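Side-chain contacts in uncharacterized protein (Bordetella bronchiseptica, PDB 4XG0), which probably acts as a kinase in acid-sugar catabolism, as a member of the DUF1537 family, pairing a sugar-binding N-terminal domain with a nucleotide-binding C-terminal domain: residues Asp133-Val138 with Arg201-Ala206; Gly397-Thr402 with Gln418-Arg423. All coordinates share one frame; numbering follows the deposited sequence.

Contact 1 (Asp133-Val138 with Arg201-Ala206); sequences DAIAVV and RRIAAA
Ile135 on the strand and Ile203 on the helix point toward each other with CG1 anti to the carbonyl carbon (chi1 -58° and -72°), a rotation that also puts each CG2 anti to its backbone N. The two CG2 methyls make the side-chain contact between the isoleucines, 4.1 Å apart, the side chains crossing at a slant. Ile135 is extended beyond CG1, chi2 near 177°, and the reach of that arm carries its CD1 to the helix backbone, 3.8 Å from CA of Ala204 and 4.1 Å from the carbonyl O of Ile203. Ala204 thus takes part through its main chain, while its CB points away from the strand. Two residues further along the strand, Val137 sets its side chain roughly at right angles to that of Ile203. Its CG2 comes within 3.9 Å of Ile203 CG2, so this one methyl of the helix touches both strand residues; the other branch, Val137 CG1, lies 4.2 Å from Ile203 CD1. No hydrogen bond crosses the interface: it is a buried aliphatic contact between the last turn of helix 196-205 and the face of strand 135-139. That strand runs between 234-238 and 209-212 in the parallel sheet of the sugar-binding domain. Leu223 of helix 217-230 touches both Val137 and Ile203, Leu188 of strand 186-188 adds to the packing on Ile203, and helix 119-130 packs against Ala136.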
loop_
_atom_site.group_PDB
_atom_site.type_symbol
_atom_site.label_atom_id
_atom_site.label_comp_id
_atom_site.label_asym_id
_atom_site.label_seq_id
_atom_site.Cartn_x
_atom_site.Cartn_y
_atom_site.Cartn_z
ATOM N N ASP A 133 1.147 -23.491 -7.971
ATOM C CA ASP A 133 2.300 -22.600 -8.017
ATOM C C ASP A 133 2.307 -21.593 -6.861
ATOM O O ASP A 133 3.065 -20.640 -6.902
ATOM C CB ASP A 133 2.317 -21.825 -9.341
ATOM C CG ASP A 133 1.176 -20.802 -9.446
ATOM O OD1 ASP A 133 0.211 -20.882 -8.649
ATOM O OD2 ASP A 133 1.243 -19.922 -10.335
ATOM N N ALA A 134 1.480 -21.796 -5.844
ATOM C CA ALA A 134 1.393 -20.799 -4.768
ATOM C C ALA A 134 2.674 -20.790 -3.936
ATOM O O ALA A 134 3.347 -21.829 -3.761
ATOM C CB ALA A 134 0.167 -21.036 -3.894
ATOM N N ILE A 135 3.059 -19.609 -3.482
ATOM C CA ILE A 135 4.212 -19.486 -2.578
ATOM C C ILE A 135 3.678 -18.920 -1.274
ATOM O O ILE A 135 2.995 -17.881 -1.271
ATOM C CB ILE A 135 5.293 -18.533 -3.135
ATOM C CG1 ILE A 135 5.792 -19.015 -4.497
ATOM C CG2 ILE A 135 6.442 -18.369 -2.134
ATOM C CD1 ILE A 135 6.801 -18.099 -5.141
ATOM N N ALA A 136 3.964 -19.580 -0.157
ATOM C CA ALA A 136 3.581 -19.018 1.139
ATOM C C ALA A 136 4.773 -18.208 1.572
ATOM O O ALA A 136 5.862 -18.765 1.746
ATOM C CB ALA A 136 3.278 -20.126 2.165
ATOM N N VAL A 137 4.563 -16.906 1.741
ATOM C CA VAL A 137 5.617 -15.972 2.096
ATOM C C VAL A 137 5.375 -15.572 3.533
ATOM O O VAL A 137 4.492 -14.765 3.839
ATOM C CB VAL A 137 5.612 -14.761 1.167
ATOM C CG1 VAL A 137 6.819 -13.854 1.490
ATOM C CG2 VAL A 137 5.603 -15.232 -0.304
ATOM N N VAL A 138 6.170 -16.143 4.416
ATOM C CA VAL A 138 5.843 -16.148 5.828
ATOM C C VAL A 138 6.687 -15.137 6.581
ATOM O O VAL A 138 7.936 -15.217 6.615
ATOM C CB VAL A 138 6.086 -17.536 6.425
ATOM C CG1 VAL A 138 5.697 -17.549 7.863
ATOM C CG2 VAL A 138 5.278 -18.582 5.674
ATOM N N ARG A 201 12.524 -11.659 -6.830
ATOM C CA ARG A 201 13.214 -12.731 -7.535
ATOM C C ARG A 201 13.644 -13.824 -6.564
ATOM O O ARG A 201 13.432 -15.007 -6.819
ATOM C CB ARG A 201 14.434 -12.183 -8.281
ATOM C CG ARG A 201 14.172 -11.829 -9.745
ATOM C CD ARG A 201 15.245 -10.892 -10.314
ATOM N NE ARG A 201 14.669 -9.928 -11.256
ATOM C CZ ARG A 201 14.898 -8.611 -11.247
ATOM N NH1 ARG A 201 14.312 -7.832 -12.150
ATOM N NH2 ARG A 201 15.710 -8.061 -10.349
ATOM N N ARG A 202 14.252 -13.431 -5.448
ATOM C CA ARG A 202 14.764 -14.408 -4.493
ATOM C C ARG A 202 13.650 -15.197 -3.781
ATOM O O ARG A 202 13.846 -16.359 -3.411
ATOM C CB ARG A 202 15.687 -13.731 -3.473
ATOM C CG ARG A 202 16.888 -13.043 -4.113
ATOM C CD ARG A 202 18.007 -12.822 -3.117
ATOM N NE ARG A 202 17.695 -11.821 -2.097
ATOM C CZ ARG A 202 17.803 -12.009 -0.786
ATOM N NH1 ARG A 202 17.511 -11.026 0.046
ATOM N NH2 ARG A 202 18.196 -13.173 -0.287
ATOM N N ILE A 203 12.486 -14.576 -3.570
ATOM C CA ILE A 203 11.389 -15.295 -2.939
ATOM C C ILE A 203 10.855 -16.364 -3.904
ATOM O O ILE A 203 10.496 -17.474 -3.501
ATOM C CB ILE A 203 10.261 -14.344 -2.526
ATOM C CG1 ILE A 203 10.691 -13.502 -1.326
ATOM C CG2 ILE A 203 8.991 -15.119 -2.206
ATOM C CD1 ILE A 203 9.759 -12.286 -1.065
ATOM N N ALA A 204 10.791 -16.026 -5.183
ATOM C CA ALA A 204 10.315 -16.978 -6.178
ATOM C C ALA A 204 11.258 -18.182 -6.243
ATOM O O ALA A 204 10.818 -19.326 -6.335
ATOM C CB ALA A 204 10.223 -16.315 -7.551
ATOM N N ALA A 205 12.556 -17.910 -6.187
ATOM C CA ALA A 205 13.556 -18.971 -6.221
ATOM C C ALA A 205 13.430 -19.919 -5.026
ATOM O O ALA A 205 13.798 -21.099 -5.117
ATOM C CB ALA A 205 14.955 -18.371 -6.279
ATOM N N ALA A 206 12.903 -19.402 -3.918
ATOM C CA ALA A 206 12.808 -20.156 -2.664
ATOM C C ALA A 206 11.443 -20.817 -2.486
ATOM O O ALA A 206 11.082 -21.228 -1.390
ATOM C CB ALA A 206 13.103 -19.236 -1.477
#

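Contact 2 (Gly397-Thr402 with Gln418-Arg423)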
loop_
_atom_site.group_PDB
_atom_site.type_symbol
_atom_site.label_atom_id
_atom_site.label_comp_id
_atom_site.label_asym_id
_atom_site.label_seq_id
_atom_site.Cartn_x
_atom_site.Cartn_y
_atom_site.Cartn_z
ATOM N N GLY A 397 -13.615 13.420 -9.684
ATOM C CA GLY A 397 -13.157 12.136 -9.232
ATOM C C GLY A 397 -11.662 11.978 -9.116
ATOM O O GLY A 397 -11.201 11.040 -8.448
ATOM N N LEU A 398 -10.891 12.870 -9.719
ATOM C CA LEU A 398 -9.442 12.741 -9.673
ATOM C C LEU A 398 -8.945 12.934 -8.257
ATOM O O LEU A 398 -9.259 13.942 -7.631
ATOM C CB LEU A 398 -8.772 13.756 -10.571
ATOM C CG LEU A 398 -7.261 13.628 -10.750
ATOM C CD1 LEU A 398 -6.889 12.409 -11.589
ATOM C CD2 LEU A 398 -6.728 14.875 -11.349
ATOM N N PRO A 399 -8.134 11.996 -7.764
ATOM C CA PRO A 399 -7.516 12.236 -6.450
ATOM C C PRO A 399 -6.605 13.459 -6.444
ATOM O O PRO A 399 -5.886 13.738 -7.411
ATOM C CB PRO A 399 -6.725 10.968 -6.203
ATOM C CG PRO A 399 -7.499 9.880 -7.001
ATOM C CD PRO A 399 -7.822 10.650 -8.278
ATOM N N VAL A 400 -6.687 14.209 -5.350
ATOM C CA VAL A 400 -5.940 15.448 -5.197
ATOM C C VAL A 400 -5.446 15.576 -3.753
ATOM O O VAL A 400 -6.109 15.134 -2.804
ATOM C CB VAL A 400 -6.820 16.701 -5.567
ATOM C CG1 VAL A 400 -8.135 16.696 -4.784
ATOM C CG2 VAL A 400 -6.061 17.987 -5.363
ATOM N N VAL A 401 -4.260 16.162 -3.618
ATOM C CA VAL A 401 -3.669 16.515 -2.346
ATOM C C VAL A 401 -3.261 17.962 -2.454
ATOM O O VAL A 401 -2.674 18.388 -3.449
ATOM C CB VAL A 401 -2.391 15.676 -2.063
ATOM C CG1 VAL A 401 -1.588 16.249 -0.899
ATOM C CG2 VAL A 401 -2.731 14.215 -1.822
ATOM N N THR A 402 -3.579 18.733 -1.430
ATOM C CA THR A 402 -3.163 20.110 -1.411
ATOM C C THR A 402 -2.326 20.367 -0.148
ATOM O O THR A 402 -2.440 19.673 0.882
ATOM C CB THR A 402 -4.385 21.048 -1.494
ATOM O OG1 THR A 402 -5.358 20.614 -0.541
ATOM C CG2 THR A 402 -5.012 20.975 -2.881
ATOM N N GLN A 418 2.849 8.938 -3.096
ATOM C CA GLN A 418 2.684 7.563 -2.705
ATOM C C GLN A 418 1.294 7.348 -2.092
ATOM O O GLN A 418 0.661 6.335 -2.347
ATOM C CB GLN A 418 3.807 7.170 -1.730
ATOM C CG GLN A 418 3.640 5.783 -1.121
ATOM C CD GLN A 418 4.779 5.368 -0.169
ATOM O OE1 GLN A 418 5.102 4.184 -0.070
ATOM N NE2 GLN A 418 5.347 6.329 0.561
ATOM N N ALA A 419 0.809 8.323 -1.315
ATOM C CA ALA A 419 -0.495 8.222 -0.656
ATOM C C ALA A 419 -1.598 8.069 -1.666
ATOM O O ALA A 419 -2.562 7.351 -1.417
ATOM C CB ALA A 419 -0.751 9.411 0.174
ATOM N N ILE A 420 -1.462 8.760 -2.788
ATOM C CA ILE A 420 -2.506 8.690 -3.824
ATOM C C ILE A 420 -2.473 7.287 -4.417
ATOM O O ILE A 420 -3.500 6.625 -4.580
ATOM C CB ILE A 420 -2.299 9.742 -4.918
ATOM C CG1 ILE A 420 -2.693 11.144 -4.413
ATOM C CG2 ILE A 420 -3.136 9.411 -6.143
ATOM C CD1 ILE A 420 -2.193 12.297 -5.298
ATOM N N ARG A 421 -1.273 6.824 -4.744
ATOM C CA ARG A 421 -1.147 5.542 -5.415
ATOM C C ARG A 421 -1.661 4.423 -4.528
ATOM O O ARG A 421 -2.286 3.499 -4.994
ATOM C CB ARG A 421 0.307 5.268 -5.744
ATOM C CG ARG A 421 0.873 6.242 -6.696
ATOM C CD ARG A 421 2.141 5.762 -7.342
ATOM N NE ARG A 421 2.137 6.392 -8.641
ATOM C CZ ARG A 421 1.505 5.898 -9.697
ATOM N NH1 ARG A 421 0.896 4.718 -9.639
ATOM N NH2 ARG A 421 1.520 6.572 -10.819
ATOM N N GLU A 422 -1.370 4.527 -3.231
ATOM C CA GLU A 422 -1.605 3.437 -2.299
ATOM C C GLU A 422 -2.960 3.454 -1.612
ATOM O O GLU A 422 -3.164 2.782 -0.623
ATOM C CB GLU A 422 -0.492 3.421 -1.274
ATOM C CG GLU A 422 0.826 3.056 -1.925
ATOM C CD GLU A 422 1.947 2.853 -0.931
ATOM O OE1 GLU A 422 1.869 3.369 0.212
ATOM O OE2 GLU A 422 2.920 2.204 -1.338
ATOM N N ARG A 423 -3.871 4.275 -2.139
ATOM C CA ARG A 423 -5.248 4.282 -1.694
ATOM C C ARG A 423 -6.119 3.697 -2.780
ATOM O O ARG A 423 -5.908 3.979 -3.956
ATOM C CB ARG A 423 -5.700 5.704 -1.390
ATOM C CG ARG A 423 -7.172 5.828 -1.105
ATOM C CD ARG A 423 -7.495 7.085 -0.349
ATOM N NE ARG A 423 -6.949 7.001 0.998
ATOM C CZ ARG A 423 -7.623 6.548 2.054
ATOM N NH1 ARG A 423 -7.021 6.498 3.230
ATOM N NH2 ARG A 423 -8.886 6.148 1.943
#
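Ile420 carries the helix side of this contact and divides its branches between two strand residues, Pro399 and Val401. Its CG2 methyl goes to the proline, meeting CB of the pyrrolidine ring at 3.9 Å. The other branch serves Val401: CG1 and CD1 of Ile420 both lie 4.0 Å from Val401 CG2, so that a single valine methyl rests alongside the end of the isoleucine chain, the two side chains meeting aslant. This division follows from the isoleucine's first torsion, chi1 -75°, which puts CG2 anti to the backbone N and CG1 anti to the carbonyl carbon. Pro399 and Val401 are two apart on an extended strand and both direct CB at the helix, whereas Val400 between them turns to the other face of the sheet. The backbones come closest at Pro399 and Ile420, with 6.7 Å between their CA atoms. Nothing polar joins the segments; the contact is apolar throughout, with Val401 and Ile420 buried. Just beyond it the helix ends, Glu422 being the first residue to leave helical geometry. Strand 399-403 lies in the mixed sheet of the C-terminal half, parallel to 354-358 on one side and antiparallel to 385-391 on the other. Val356 and Leu387, from those two flanking strands, each touch both Val401 and Ile420, so the C-terminal end of helix 412-421 packs over three adjacent strands.

Overall arrangement
Contacts 1 and 2 show a similar arrangement in two different sheets: an isoleucine near the C-terminal end of a helix is set against two alternate residues of a strand, though only in contact 1 does a strand side chain also reach the helix main chain. Contact 1 belongs to the parallel sheet of the sugar-binding domain, contact 2 to the mixed sheet of the nucleotide-binding half, and they lie on opposite sides of the chain's centre. Their centres are 31 Å apart and their nearest atoms about 16 Å, so they do not touch. Along the chain contact 1 is complete before contact 2 begins. Each joins helix to sheet within its own half, and neither directly bridges the two parts of this probable kinase.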